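Local coordinates for protein putative oxidoreductase (Gluconobacter oxydans, PDB 3WJ7) that probably works as a nicotinamide-coenzyme-dependent reductase of the short-chain dehydrogenase/reductase (SDR) family, on a Rossmann-type fold, at residues E162-V165 with L166-R170; P144-E147 with S148-I151; T329-I332 with A333-Q337; T193-G196 with Q197-D201; R31-E35 with R36-L40. All coordinates share one frame; numbering follows the deposited sequence.

Contact 1 (E162-V165 with L166-R170)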
loop_
_atom_site.group_PDB
_atom_site.type_symbol
_atom_site.label_atom_id
_atom_site.label_comp_id
_atom_site.label_asym_id
_atom_site.label_seq_id
_atom_site.Cartn_x
_atom_site.Cartn_y
_atom_site.Cartn_z
ATOM N N GLU A 162 -6.967 17.844 -4.099
ATOM C CA GLU A 162 -7.032 19.274 -4.355
ATOM C C GLU A 162 -6.464 19.563 -5.755
ATOM O O GLU A 162 -7.033 20.378 -6.484
ATOM C CB GLU A 162 -6.338 20.131 -3.276
ATOM C CG GLU A 162 -6.058 21.547 -3.772
ATOM C CD GLU A 162 -5.567 22.500 -2.694
ATOM O OE1 GLU A 162 -4.416 22.990 -2.780
ATOM O OE2 GLU A 162 -6.323 22.770 -1.747
ATOM N N GLN A 163 -5.363 18.919 -6.140
ATOM C CA GLN A 163 -4.782 19.204 -7.471
ATOM C C GLN A 163 -5.765 18.853 -8.569
ATOM O O GLN A 163 -5.847 19.570 -9.557
ATOM C CB GLN A 163 -3.442 18.514 -7.721
ATOM C CG GLN A 163 -2.280 19.078 -6.901
ATOM C CD GLN A 163 -2.054 20.571 -7.122
ATOM O OE1 GLN A 163 -2.169 21.364 -6.201
ATOM N NE2 GLN A 163 -1.737 20.953 -8.354
ATOM N N GLU A 164 -6.531 17.776 -8.379
ATOM C CA GLU A 164 -7.563 17.426 -9.326
ATOM C C GLU A 164 -8.592 18.540 -9.508
ATOM O O GLU A 164 -8.958 18.884 -10.620
ATOM C CB GLU A 164 -8.279 16.152 -8.905
ATOM C CG GLU A 164 -7.763 14.917 -9.588
ATOM C CD GLU A 164 -8.462 14.608 -10.923
ATOM O OE1 GLU A 164 -8.643 15.514 -11.801
ATOM O OE2 GLU A 164 -8.817 13.409 -11.102
ATOM N N VAL A 165 -9.089 19.077 -8.402
ATOM C CA VAL A 165 -10.047 20.135 -8.489
ATOM C C VAL A 165 -9.415 21.312 -9.252
ATOM O O VAL A 165 -10.041 21.843 -10.189
ATOM C CB VAL A 165 -10.582 20.521 -7.101
ATOM C CG1 VAL A 165 -11.507 21.718 -7.227
ATOM C CG2 VAL A 165 -11.324 19.352 -6.466
ATOM N N LEU A 166 -8.189 21.715 -8.894
ATOM C CA LEU A 166 -7.548 22.836 -9.630
ATOM C C LEU A 166 -7.393 22.554 -11.141
ATOM O O LEU A 166 -7.430 23.500 -11.949
ATOM C CB LEU A 166 -6.205 23.299 -9.019
ATOM C CG LEU A 166 -6.352 23.845 -7.602
ATOM C CD1 LEU A 166 -5.021 23.889 -6.874
ATOM C CD2 LEU A 166 -7.017 25.204 -7.568
ATOM N N ARG A 167 -7.241 21.280 -11.519
ATOM C CA ARG A 167 -7.072 20.930 -12.931
ATOM C C ARG A 167 -8.431 21.142 -13.604
ATOM O O ARG A 167 -8.537 21.845 -14.603
ATOM C CB ARG A 167 -6.528 19.487 -13.093
ATOM C CG ARG A 167 -5.967 19.103 -14.479
ATOM C CD ARG A 167 -5.929 17.590 -14.813
ATOM N NE ARG A 167 -6.936 16.769 -14.120
ATOM C CZ ARG A 167 -8.104 16.311 -14.609
ATOM N NH1 ARG A 167 -8.533 16.561 -15.869
ATOM N NH2 ARG A 167 -8.867 15.589 -13.789
ATOM N N LEU A 168 -9.487 20.618 -12.991
ATOM C CA LEU A 168 -10.826 20.802 -13.522
ATOM C C LEU A 168 -11.291 22.242 -13.518
ATOM O O LEU A 168 -12.072 22.626 -14.371
ATOM C CB LEU A 168 -11.829 19.909 -12.790
ATOM C CG LEU A 168 -11.590 18.401 -12.940
ATOM C CD1 LEU A 168 -12.394 17.627 -11.912
ATOM C CD2 LEU A 168 -11.961 17.924 -14.335
ATOM N N ILE A 169 -10.840 23.049 -12.573
ATOM C CA ILE A 169 -11.203 24.460 -12.603
ATOM C C ILE A 169 -10.593 25.122 -13.859
ATOM O O ILE A 169 -11.257 25.921 -14.529
ATOM C CB ILE A 169 -10.756 25.191 -11.319
ATOM C CG1 ILE A 169 -11.618 24.760 -10.130
ATOM C CG2 ILE A 169 -10.769 26.717 -11.493
ATOM C CD1 ILE A 169 -11.066 25.192 -8.786
ATOM N N ARG A 170 -9.343 24.782 -14.180
ATOM C CA ARG A 170 -8.643 25.404 -15.300
ATOM C C ARG A 170 -9.005 24.781 -16.654
ATOM O O ARG A 170 -9.286 25.476 -17.617
ATOM C CB ARG A 170 -7.134 25.350 -15.098
ATOM C CG ARG A 170 -6.591 26.471 -14.241
ATOM C CD ARG A 170 -5.362 27.112 -14.892
ATOM N NE ARG A 170 -4.549 27.871 -13.928
ATOM C CZ ARG A 170 -3.823 28.959 -14.205
ATOM N NH1 ARG A 170 -3.793 29.479 -15.436
ATOM N NH2 ARG A 170 -3.126 29.541 -13.228
#

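Contact 2 (P144-E147 with S148-I151)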
loop_
_atom_site.group_PDB
_atom_site.type_symbol
_atom_site.label_atom_id
_atom_site.label_comp_id
_atom_site.label_asym_id
_atom_site.label_seq_id
_atom_site.Cartn_x
_atom_site.Cartn_y
_atom_site.Cartn_z
ATOM N N PRO A 144 4.669 27.741 -1.580
ATOM C CA PRO A 144 4.812 26.667 -2.608
ATOM C C PRO A 144 4.702 25.282 -2.000
ATOM O O PRO A 144 5.174 25.061 -0.889
ATOM C CB PRO A 144 6.228 26.869 -3.181
ATOM C CG PRO A 144 6.940 27.773 -2.206
ATOM C CD PRO A 144 5.900 28.544 -1.408
ATOM N N VAL A 145 4.077 24.366 -2.726
ATOM C CA VAL A 145 3.998 22.990 -2.287
ATOM C C VAL A 145 4.482 22.134 -3.398
ATOM O O VAL A 145 4.127 22.346 -4.529
ATOM C CB VAL A 145 2.545 22.496 -2.095
ATOM C CG1 VAL A 145 2.427 21.803 -0.750
ATOM C CG2 VAL A 145 1.500 23.609 -2.335
ATOM N N SER A 146 5.216 21.098 -3.077
ATOM C CA SER A 146 5.545 20.148 -4.112
ATOM C C SER A 146 5.212 18.731 -3.627
ATOM O O SER A 146 5.448 18.427 -2.459
ATOM C CB SER A 146 7.010 20.336 -4.539
ATOM O OG SER A 146 7.698 19.105 -4.586
ATOM N N GLU A 147 4.681 17.880 -4.524
ATOM C CA GLU A 147 4.513 16.433 -4.235
ATOM C C GLU A 147 5.654 15.800 -3.465
ATOM O O GLU A 147 5.417 15.008 -2.559
ATOM C CB GLU A 147 4.200 15.596 -5.474
ATOM C CG GLU A 147 2.721 15.223 -5.561
ATOM C CD GLU A 147 2.427 13.883 -6.232
ATOM O OE1 GLU A 147 1.358 13.743 -6.890
ATOM O OE2 GLU A 147 3.240 12.954 -6.061
ATOM N N SER A 148 6.881 16.181 -3.786
ATOM C CA SER A 148 8.050 15.547 -3.172
ATOM C C SER A 148 8.234 15.933 -1.707
ATOM O O SER A 148 9.015 15.329 -0.982
ATOM C CB SER A 148 9.313 15.884 -3.964
ATOM O OG SER A 148 9.580 17.276 -3.906
ATOM N N GLN A 149 7.515 16.936 -1.241
ATOM C CA GLN A 149 7.605 17.187 0.183
ATOM C C GLN A 149 6.405 16.757 1.016
ATOM O O GLN A 149 6.311 17.123 2.177
ATOM C CB GLN A 149 8.047 18.607 0.503
ATOM C CG GLN A 149 7.581 19.709 -0.419
ATOM C CD GLN A 149 8.190 21.030 0.008
ATOM O OE1 GLN A 149 7.511 22.052 0.081
ATOM N NE2 GLN A 149 9.480 20.998 0.343
ATOM N N VAL A 150 5.505 15.955 0.458
ATOM C CA VAL A 150 4.367 15.506 1.255
ATOM C C VAL A 150 4.655 14.147 1.888
ATOM O O VAL A 150 5.261 13.300 1.269
ATOM C CB VAL A 150 3.081 15.526 0.435
ATOM C CG1 VAL A 150 2.100 14.499 0.956
ATOM C CG2 VAL A 150 2.499 16.932 0.447
ATOM N N ILE A 151 4.263 13.962 3.143
ATOM C CA ILE A 151 4.902 12.936 3.947
ATOM C C ILE A 151 4.080 11.659 4.150
ATOM O O ILE A 151 4.656 10.528 4.079
ATOM C CB ILE A 151 5.555 13.542 5.238
ATOM C CG1 ILE A 151 7.011 13.909 4.935
ATOM C CG2 ILE A 151 5.519 12.624 6.451
ATOM C CD1 ILE A 151 7.655 13.182 3.745
#

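Contact 3 (T329-I332 with A333-Q337)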
loop_
_atom_site.group_PDB
_atom_site.type_symbol
_atom_site.label_atom_id
_atom_site.label_comp_id
_atom_site.label_asym_id
_atom_site.label_seq_id
_atom_site.Cartn_x
_atom_site.Cartn_y
_atom_site.Cartn_z
ATOM N N THR A 329 -13.162 24.058 25.104
ATOM C CA THR A 329 -14.214 24.164 26.112
ATOM C C THR A 329 -15.513 23.473 25.730
ATOM O O THR A 329 -16.032 22.675 26.481
ATOM C CB THR A 329 -14.518 25.655 26.411
ATOM O OG1 THR A 329 -13.331 26.295 26.936
ATOM C CG2 THR A 329 -15.670 25.793 27.408
ATOM N N ASP A 330 -16.057 23.797 24.569
ATOM C CA ASP A 330 -17.283 23.148 24.099
ATOM C C ASP A 330 -17.124 21.631 23.895
ATOM O O ASP A 330 -17.988 20.858 24.330
ATOM C CB ASP A 330 -17.750 23.768 22.802
ATOM C CG ASP A 330 -18.048 25.240 22.926
ATOM O OD1 ASP A 330 -18.140 25.755 24.070
ATOM O OD2 ASP A 330 -18.201 25.875 21.855
ATOM N N ALA A 331 -16.011 21.220 23.268
ATOM C CA ALA A 331 -15.728 19.811 23.017
ATOM C C ALA A 331 -15.704 19.012 24.330
ATOM O O ALA A 331 -16.283 17.908 24.412
ATOM C CB ALA A 331 -14.418 19.656 22.240
ATOM N N ILE A 332 -15.070 19.573 25.365
ATOM C CA ILE A 332 -15.061 18.925 26.687
ATOM C C ILE A 332 -16.445 18.967 27.334
ATOM O O ILE A 332 -16.894 17.955 27.864
ATOM C CB ILE A 332 -14.009 19.520 27.631
ATOM C CG1 ILE A 332 -12.629 19.057 27.216
ATOM C CG2 ILE A 332 -14.285 19.142 29.083
ATOM C CD1 ILE A 332 -11.556 20.078 27.481
ATOM N N ALA A 333 -17.156 20.078 27.246
ATOM C CA ALA A 333 -18.471 20.103 27.903
ATOM C C ALA A 333 -19.350 19.027 27.261
ATOM O O ALA A 333 -20.068 18.276 27.936
ATOM C CB ALA A 333 -19.143 21.484 27.829
ATOM N N TRP A 334 -19.270 18.932 25.948
ATOM C CA TRP A 334 -20.027 17.921 25.253
ATOM C C TRP A 334 -19.576 16.496 25.661
ATOM O O TRP A 334 -20.416 15.645 25.991
ATOM C CB TRP A 334 -19.925 18.135 23.771
ATOM C CG TRP A 334 -20.912 17.386 23.044
ATOM C CD1 TRP A 334 -22.180 17.803 22.670
ATOM C CD2 TRP A 334 -20.772 16.056 22.568
ATOM N NE1 TRP A 334 -22.816 16.804 21.989
ATOM C CE2 TRP A 334 -21.977 15.721 21.903
ATOM C CE3 TRP A 334 -19.748 15.104 22.644
ATOM C CZ2 TRP A 334 -22.175 14.472 21.310
ATOM C CZ3 TRP A 334 -19.944 13.874 22.048
ATOM C CH2 TRP A 334 -21.144 13.567 21.388
ATOM N N PHE A 335 -18.271 16.229 25.676
ATOM C CA PHE A 335 -17.817 14.909 26.115
ATOM C C PHE A 335 -18.307 14.502 27.531
ATOM O O PHE A 335 -18.582 13.322 27.759
ATOM C CB PHE A 335 -16.288 14.791 26.066
ATOM C CG PHE A 335 -15.712 14.816 24.682
ATOM C CD1 PHE A 335 -16.238 14.020 23.666
ATOM C CD2 PHE A 335 -14.597 15.592 24.409
ATOM C CE1 PHE A 335 -15.673 14.023 22.413
ATOM C CE2 PHE A 335 -14.042 15.627 23.130
ATOM C CZ PHE A 335 -14.574 14.832 22.139
ATOM N N ARG A 336 -18.394 15.463 28.462
ATOM C CA ARG A 336 -18.800 15.190 29.851
ATOM C C ARG A 336 -20.286 14.812 29.929
ATOM O O ARG A 336 -20.647 13.779 30.495
ATOM C CB ARG A 336 -18.506 16.392 30.732
ATOM C CG ARG A 336 -18.183 16.056 32.187
ATOM C CD ARG A 336 -17.475 17.233 32.857
ATOM N NE ARG A 336 -16.185 16.841 33.442
ATOM C CZ ARG A 336 -15.063 17.560 33.358
ATOM N NH1 ARG A 336 -15.051 18.710 32.700
ATOM N NH2 ARG A 336 -13.943 17.121 33.926
ATOM N N GLN A 337 -21.131 15.637 29.314
ATOM C CA GLN A 337 -22.567 15.392 29.223
ATOM C C GLN A 337 -22.936 14.123 28.484
ATOM O O GLN A 337 -24.015 13.579 28.706
ATOM C CB GLN A 337 -23.267 16.554 28.516
ATOM C CG GLN A 337 -23.144 17.883 29.226
ATOM C CD GLN A 337 -23.534 19.028 28.326
ATOM O OE1 GLN A 337 -24.184 18.821 27.300
ATOM N NE2 GLN A 337 -23.124 20.243 28.692
#

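Contact 4 (T193-G196 with Q197-D201)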
loop_
_atom_site.group_PDB
_atom_site.type_symbol
_atom_site.label_atom_id
_atom_site.label_comp_id
_atom_site.label_asym_id
_atom_site.label_seq_id
_atom_site.Cartn_x
_atom_site.Cartn_y
_atom_site.Cartn_z
ATOM N N THR A 193 -13.006 12.232 16.198
ATOM C CA THR A 193 -11.788 12.512 15.408
ATOM C C THR A 193 -10.522 12.218 16.240
ATOM O O THR A 193 -10.592 12.143 17.469
ATOM C CB THR A 193 -11.703 14.034 15.107
ATOM O OG1 THR A 193 -11.524 14.754 16.351
ATOM C CG2 THR A 193 -12.945 14.523 14.414
ATOM N N PRO A 194 -9.360 12.077 15.588
ATOM C CA PRO A 194 -8.078 11.910 16.329
ATOM C C PRO A 194 -7.793 13.008 17.382
ATOM O O PRO A 194 -7.441 12.678 18.537
ATOM C CB PRO A 194 -7.013 11.946 15.234
ATOM C CG PRO A 194 -7.755 11.641 13.960
ATOM C CD PRO A 194 -9.214 11.888 14.138
ATOM N N THR A 195 -7.951 14.282 16.993
ATOM C CA THR A 195 -7.772 15.404 17.902
ATOM C C THR A 195 -8.774 15.383 19.086
ATOM O O THR A 195 -8.377 15.628 20.255
ATOM C CB THR A 195 -7.728 16.743 17.131
ATOM O OG1 THR A 195 -6.562 16.749 16.283
ATOM C CG2 THR A 195 -7.646 17.912 18.071
ATOM N N GLY A 196 -10.043 15.051 18.810
ATOM C CA GLY A 196 -10.985 14.776 19.905
ATOM C C GLY A 196 -10.509 13.676 20.873
ATOM O O GLY A 196 -10.698 13.787 22.110
ATOM N N GLN A 197 -9.878 12.622 20.332
ATOM C CA GLN A 197 -9.562 11.451 21.129
ATOM C C GLN A 197 -8.424 11.882 22.020
ATOM O O GLN A 197 -8.422 11.606 23.244
ATOM C CB GLN A 197 -9.267 10.210 20.249
ATOM C CG GLN A 197 -9.061 8.847 20.954
ATOM C CD GLN A 197 -10.149 8.490 21.976
ATOM O OE1 GLN A 197 -11.296 8.186 21.621
ATOM N NE2 GLN A 197 -9.788 8.543 23.262
ATOM N N MET A 198 -7.481 12.637 21.447
ATOM C CA MET A 198 -6.433 13.266 22.284
ATOM C C MET A 198 -6.987 14.143 23.418
ATOM O O MET A 198 -6.506 14.091 24.546
ATOM C CB MET A 198 -5.501 14.095 21.440
ATOM C CG MET A 198 -4.309 13.336 20.866
ATOM S SD MET A 198 -3.588 14.458 19.651
ATOM C CE MET A 198 -1.864 14.417 20.052
ATOM N N ILE A 199 -8.024 14.918 23.133
ATOM C CA ILE A 199 -8.559 15.835 24.148
ATOM C C ILE A 199 -9.251 15.020 25.220
ATOM O O ILE A 199 -9.087 15.290 26.393
ATOM C CB ILE A 199 -9.506 16.888 23.544
ATOM C CG1 ILE A 199 -8.681 17.960 22.860
ATOM C CG2 ILE A 199 -10.448 17.456 24.591
ATOM C CD1 ILE A 199 -9.287 18.370 21.533
ATOM N N LEU A 200 -9.993 14.009 24.792
ATOM C CA LEU A 200 -10.605 13.051 25.698
ATOM C C LEU A 200 -9.559 12.305 26.587
ATOM O O LEU A 200 -9.710 12.274 27.798
ATOM C CB LEU A 200 -11.357 12.067 24.830
ATOM C CG LEU A 200 -12.658 11.401 25.199
ATOM C CD1 LEU A 200 -13.659 12.446 25.650
ATOM C CD2 LEU A 200 -13.147 10.601 23.981
ATOM N N ASP A 201 -8.508 11.718 25.997
ATOM C CA ASP A 201 -7.504 10.985 26.768
ATOM C C ASP A 201 -6.928 11.881 27.823
ATOM O O ASP A 201 -6.763 11.475 28.981
ATOM C CB ASP A 201 -6.320 10.511 25.917
ATOM C CG ASP A 201 -6.696 9.459 24.850
ATOM O OD1 ASP A 201 -7.641 8.668 25.008
ATOM O OD2 ASP A 201 -6.000 9.439 23.820
#

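Contact 5 (R31-E35 with R36-L40)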
loop_
_atom_site.group_PDB
_atom_site.type_symbol
_atom_site.label_atom_id
_atom_site.label_comp_id
_atom_site.label_asym_id
_atom_site.label_seq_id
_atom_site.Cartn_x
_atom_site.Cartn_y
_atom_site.Cartn_z
ATOM N N ARG A 31 -26.018 22.106 9.075
ATOM C CA ARG A 31 -26.832 22.891 10.016
ATOM C C ARG A 31 -26.796 24.369 9.629
ATOM O O ARG A 31 -27.835 25.016 9.578
ATOM C CB ARG A 31 -26.383 22.711 11.487
ATOM C CG ARG A 31 -26.765 21.369 12.111
ATOM C CD ARG A 31 -26.088 21.117 13.464
ATOM N NE ARG A 31 -25.708 19.698 13.559
ATOM C CZ ARG A 31 -24.458 19.209 13.657
ATOM N NH1 ARG A 31 -23.392 19.996 13.751
ATOM N NH2 ARG A 31 -24.278 17.895 13.697
ATOM N N VAL A 32 -25.603 24.879 9.325
ATOM C CA VAL A 32 -25.440 26.292 8.972
ATOM C C VAL A 32 -26.279 26.659 7.731
ATOM O O VAL A 32 -27.018 27.634 7.738
ATOM C CB VAL A 32 -23.934 26.658 8.832
ATOM C CG1 VAL A 32 -23.711 27.964 8.076
ATOM C CG2 VAL A 32 -23.275 26.720 10.203
ATOM N N LEU A 33 -26.152 25.864 6.681
ATOM C CA LEU A 33 -26.927 26.017 5.466
ATOM C C LEU A 33 -28.425 25.998 5.734
ATOM O O LEU A 33 -29.187 26.780 5.136
ATOM C CB LEU A 33 -26.581 24.889 4.473
ATOM C CG LEU A 33 -25.143 24.955 4.008
ATOM C CD1 LEU A 33 -24.855 23.817 3.052
ATOM C CD2 LEU A 33 -24.816 26.310 3.393
ATOM N N GLU A 34 -28.845 25.085 6.605
ATOM C CA GLU A 34 -30.241 24.997 6.993
ATOM C C GLU A 34 -30.741 26.297 7.667
ATOM O O GLU A 34 -31.818 26.774 7.325
ATOM C CB GLU A 34 -30.467 23.806 7.908
ATOM C CG GLU A 34 -31.933 23.541 8.220
ATOM C CD GLU A 34 -32.601 22.664 7.178
ATOM O OE1 GLU A 34 -31.936 21.706 6.688
ATOM O OE2 GLU A 34 -33.790 22.925 6.859
ATOM N N GLU A 35 -29.958 26.858 8.599
ATOM C CA GLU A 35 -30.347 28.074 9.335
ATOM C C GLU A 35 -30.315 29.290 8.421
ATOM O O GLU A 35 -31.019 30.274 8.659
ATOM C CB GLU A 35 -29.474 28.296 10.591
ATOM C CG GLU A 35 -29.443 27.088 11.543
ATOM C CD GLU A 35 -28.576 27.290 12.792
ATOM O OE1 GLU A 35 -28.825 28.257 13.553
ATOM O OE2 GLU A 35 -27.655 26.471 13.033
ATOM N N ARG A 36 -29.493 29.213 7.378
ATOM C CA ARG A 36 -29.552 30.161 6.276
ATOM C C ARG A 36 -30.699 29.893 5.241
ATOM O O ARG A 36 -30.810 30.607 4.247
ATOM C CB ARG A 36 -28.184 30.225 5.580
ATOM C CG ARG A 36 -27.333 31.450 5.932
ATOM C CD ARG A 36 -25.975 31.216 5.344
ATOM N NE ARG A 36 -24.888 32.135 5.680
ATOM C CZ ARG A 36 -24.247 32.224 6.852
ATOM N NH1 ARG A 36 -24.610 31.531 7.936
ATOM N NH2 ARG A 36 -23.222 33.052 6.943
ATOM N N GLY A 37 -31.521 28.862 5.482
ATOM C CA GLY A 37 -32.628 28.436 4.594
ATOM C C GLY A 37 -32.378 27.958 3.150
ATOM O O GLY A 37 -33.142 28.278 2.248
ATOM N N HIS A 38 -31.321 27.188 2.917
ATOM C CA HIS A 38 -31.207 26.427 1.678
ATOM C C HIS A 38 -32.138 25.246 1.751
ATOM O O HIS A 38 -32.461 24.783 2.846
ATOM C CB HIS A 38 -29.778 25.914 1.523
ATOM C CG HIS A 38 -28.795 26.998 1.263
ATOM N ND1 HIS A 38 -27.987 27.013 0.150
ATOM C CD2 HIS A 38 -28.525 28.138 1.941
ATOM C CE1 HIS A 38 -27.245 28.108 0.162
ATOM N NE2 HIS A 38 -27.558 28.811 1.236
ATOM N N ARG A 39 -32.564 24.740 0.603
ATOM C CA ARG A 39 -33.234 23.446 0.585
ATOM C C ARG A 39 -32.152 22.379 0.443
ATOM O O ARG A 39 -31.406 22.350 -0.543
ATOM C CB ARG A 39 -34.263 23.325 -0.556
ATOM C CG ARG A 39 -34.704 24.630 -1.200
ATOM C CD ARG A 39 -35.882 24.362 -2.134
ATOM N NE ARG A 39 -36.531 25.571 -2.666
ATOM C CZ ARG A 39 -37.718 25.590 -3.280
ATOM N NH1 ARG A 39 -38.416 24.468 -3.447
ATOM N NH2 ARG A 39 -38.216 26.736 -3.731
ATOM N N LEU A 40 -32.075 21.491 1.420
ATOM C CA LEU A 40 -31.026 20.483 1.432
ATOM C C LEU A 40 -31.378 19.108 0.842
ATOM O O LEU A 40 -32.489 18.589 0.983
ATOM C CB LEU A 40 -30.479 20.339 2.841
ATOM C CG LEU A 40 -29.771 21.537 3.495
ATOM C CD1 LEU A 40 -29.250 21.102 4.853
ATOM C CD2 LEU A 40 -28.602 22.083 2.682
#

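Contact 1 (E162-V165 with L166-R170)
Ile169 reaches back one turn over Val165 inside helix 153-172, one of the helices that flank the Rossmann-type sheet. Its CB starts beside the carbonyl of Val165, CG1 passes that oxygen at 3.3 Å from Val165 O, and CD1 ends on the methyl CG1 of Val165, 3.8 Å away. CG1 of Ile169 is anti to its own carbonyl carbon (chi1 -71°), which turns the branch toward the preceding turn. The same turn is tied by Ile169 N to Val165 O at 2.8 Å. On the sheet side these residues meet strand 176-185, Val165 touching Ile178 and Ile169 touching Ala176. Cutting Ile169 back to an alanine is likely to leave the Val165 methyl without its apolar mate and open a gap against Ala176. Leu168 faces helix 95-115 instead, against Met110 and Leu111. Glu164 and Arg167 run side by side with their charged planes 45° apart, but their approach is modelled too close to be trusted; Arg167 also pairs with Glu171. Glu162 sends its carboxylate to Ser125, while its CG lies alongside Leu166, 4.0 Å from Leu166 CD1.

Contact 2 (P144-E147 with S148-I151)
The flat groups that meet between Ser146 and Gln149, and between Glu147 and Val150, are peptide carbonyls, and each receives its N-H from above its plane. Gln149 N stands 46° out of the Ser146 carbonyl plane, and Val150 N stands 58° out of that of Glu147. Each bond joins residues three apart, so two beta turns overlap in a short 3-10-like stretch of the long loop between strand 120-124 and helix 153-172. The first is the shorter, Gln149 N to Ser146 O at 2.8 Å; the second, Val150 N to Glu147 O, measures 3.2 Å and is nearly straight at the hydrogen.

Ser146 adds an ST turn. Its hydroxyl OG accepts from Ser148 N at 3.1 Å and also from the Ser148 hydroxyl, the two OG atoms of Ser146 and Ser148 being 2.7 Å apart. The second bond depends on the Ser148 torsion: OG sits between the backbone N and the carbonyl carbon (chi1 64°), which faces it back toward Ser146. Two donors therefore grip one serine oxygen at the start of the turn.

Away from the turn, the Glu147 carboxylate forms a salt bridge with Arg160 of helix 153-172, the helix that in SDR enzymes usually carries the Tyr-x-x-x-Lys motif. Ile151 packs on Trp91 of the second subunit and Gly289 of the third, so the loop leads directly into the assembly interface. Gln149 runs extended past Ser146, its CG 3.2 Å from Ser146 O.

Contact 3 (T329-I332 with A333-Q337)
Phe335 turns its ring back obliquely against Ala331, one turn earlier in helix 324-337, the last helix of the chain. The nearest apolar approach is from Phe335 CE2 to Ala331 CB, 4.1 Å. The ring meets the Ala331 backbone at a slant. The Phe335 CG is anti to its own carbonyl carbon and beside the backbone N (chi1 -67°), the turn that brings the ring back along the helix rather than forward.

Trp334 takes another direction. With CG opposite its own N (chi1 -165°), the indole swings away from the preceding turn and stacks on His338, while Phe335 CD1 comes up at its edge, in the plane of the indole. Neighbouring aromatic residues thus leave the helix on different bearings, one turned back against the buried Ala331 and the other carried off toward the residues that follow.

On a further line of the helix, Ile332 and Arg336 lie alongside each other and point the same way, with Arg336 NH1 3.7 Å from Ile332 CG2. The guanidinium also makes a weak hydrogen bond to Ala260 O. Ile332 rests on Val256 of helix 249-259 and on Ile199 of helix 194-203, and Phe335 on Leu200, so this face joins three helices. Asp330 instead sends its carboxylate to a hydrogen bond with His219.

Regular alpha-helical bonds run beneath these side chains. Ala333 N reaches Thr329 O at 2.9 Å and Arg336 N reaches Ile332 O at 3.0 Å. The straightest is Trp334 N to Asp330 O, 2.8 Å with 166° at the hydrogen.

Contact 4 (T193-G196 with Q197-D201)
Thr195 and Ile199 meet at a slant one helical turn apart, Thr195 CG2 lying 3.9 Å from Ile199 CD1. Ile199 CG1 sits beside its own backbone N (chi1 -77°), so the chain leans back toward the start of the helix and its CD1 meets the threonine methyl. Both touch strand 176-185, Thr195 at Thr183 and Val185, and Ile199 at Val185; Ile199 also meets Val256 of helix 249-259 and Ile332 of helix 324-337.

Gln197 and Asp201 are turned otherwise. The glutamine chain bends at chi2 (49°) and offers its amide along the helix, so that NE2 of Gln197 donates to OD1 of Asp201 at 2.8 Å. The acceptor lies close to the amide plane of Gln197, whereas the donor stands 46° above the carboxylate plane. The other oxygen of Asp201 forms a salt bridge with Arg296 of the third subunit, so each carboxylate oxygen has its own partner, one within the helix and one across the assembly.

At the start, Thr193 points its hydroxyl at the first turn. OG1 of Thr193 accepts from Gly196 N at 2.9 Å and is also hydrogen-bonded to Asp189. Backbone bonds then follow in step, Met198 N to Pro194 O at 2.9 Å and Leu200 N to Gly196 O at 2.8 Å. Threonine N-cap, proline in the first turn and apolar contacts below are characteristic of an N-capped helix packed on strand 176-185 of the Rossmann-type sheet.

Contact 5 (R31-E35 with R36-L40)
Leu33 is gripped from two directions. Its CB meets CD2 of Leu40 at 3.9 Å, the two side chains crossing at about a right angle, and its own CD2 stands 4.3 Å above the plane of the His38 ring, over the ring centre. Leu33 and Leu40 both also rest on Thr16 and Val18 of strand 15-18, and ND1 of His38 is hydrogen-bonded to the Thr16 hydroxyl, which fixes the ring beneath the Leu33 methyl. With an alanine in place of Leu40, Leu33 CB is likely to face a gap, and Thr16 and Val18 to lose part of their apolar cover. At the border of this packed part, Glu34, bent at chi2 (87°), lays OE1 alongside Leu40 CD1.

The turn itself is a Schellman motif, closing helix 24-35 of the beta-alpha-beta unit before strand 39-44. His38 N donates to Leu33 O at 3.1 Å, nearly straight (173°), and Gly37 N to Glu34 O at 2.8 Å, its donor standing well above the carbonyl plane. Gly37, at positive phi (61°), turns the chain out of the helix so that both bonds can form.

The solvent side is looser, with Gly37 and Glu35 exposed. Arg36 forms a separate, polar edge: it lies alongside Val32, its NH1 3.7 Å from Val32 CG1, and its extended chain carries the guanidinium to salt bridges with Glu225 and Glu232 of helix 220-233.

Contact 4 is the most buried of the five, contact 2 lies at the surface, and contacts 1, 3 and 5 are half covered. Only contacts 3 and 4 touch: Ile332 CG1 lies 3.8 Å from Ile199 CG2, joining helix 324-337 to helix 194-203, with centres about 12 Å apart. Contact 2 lies in the loop that leads into helix 153-172 and contact 1 within that helix, their nearest atoms about 6 Å apart, whereas contact 5 belongs to the first beta-alpha-beta unit. Chemistry follows place. Contacts 1 and 3, both along helices, set aliphatic or aromatic groups against the previous turn, contacts 4 and 5 show helix start and helix end, and contact 2 relies on hydroxyl and peptide bonds.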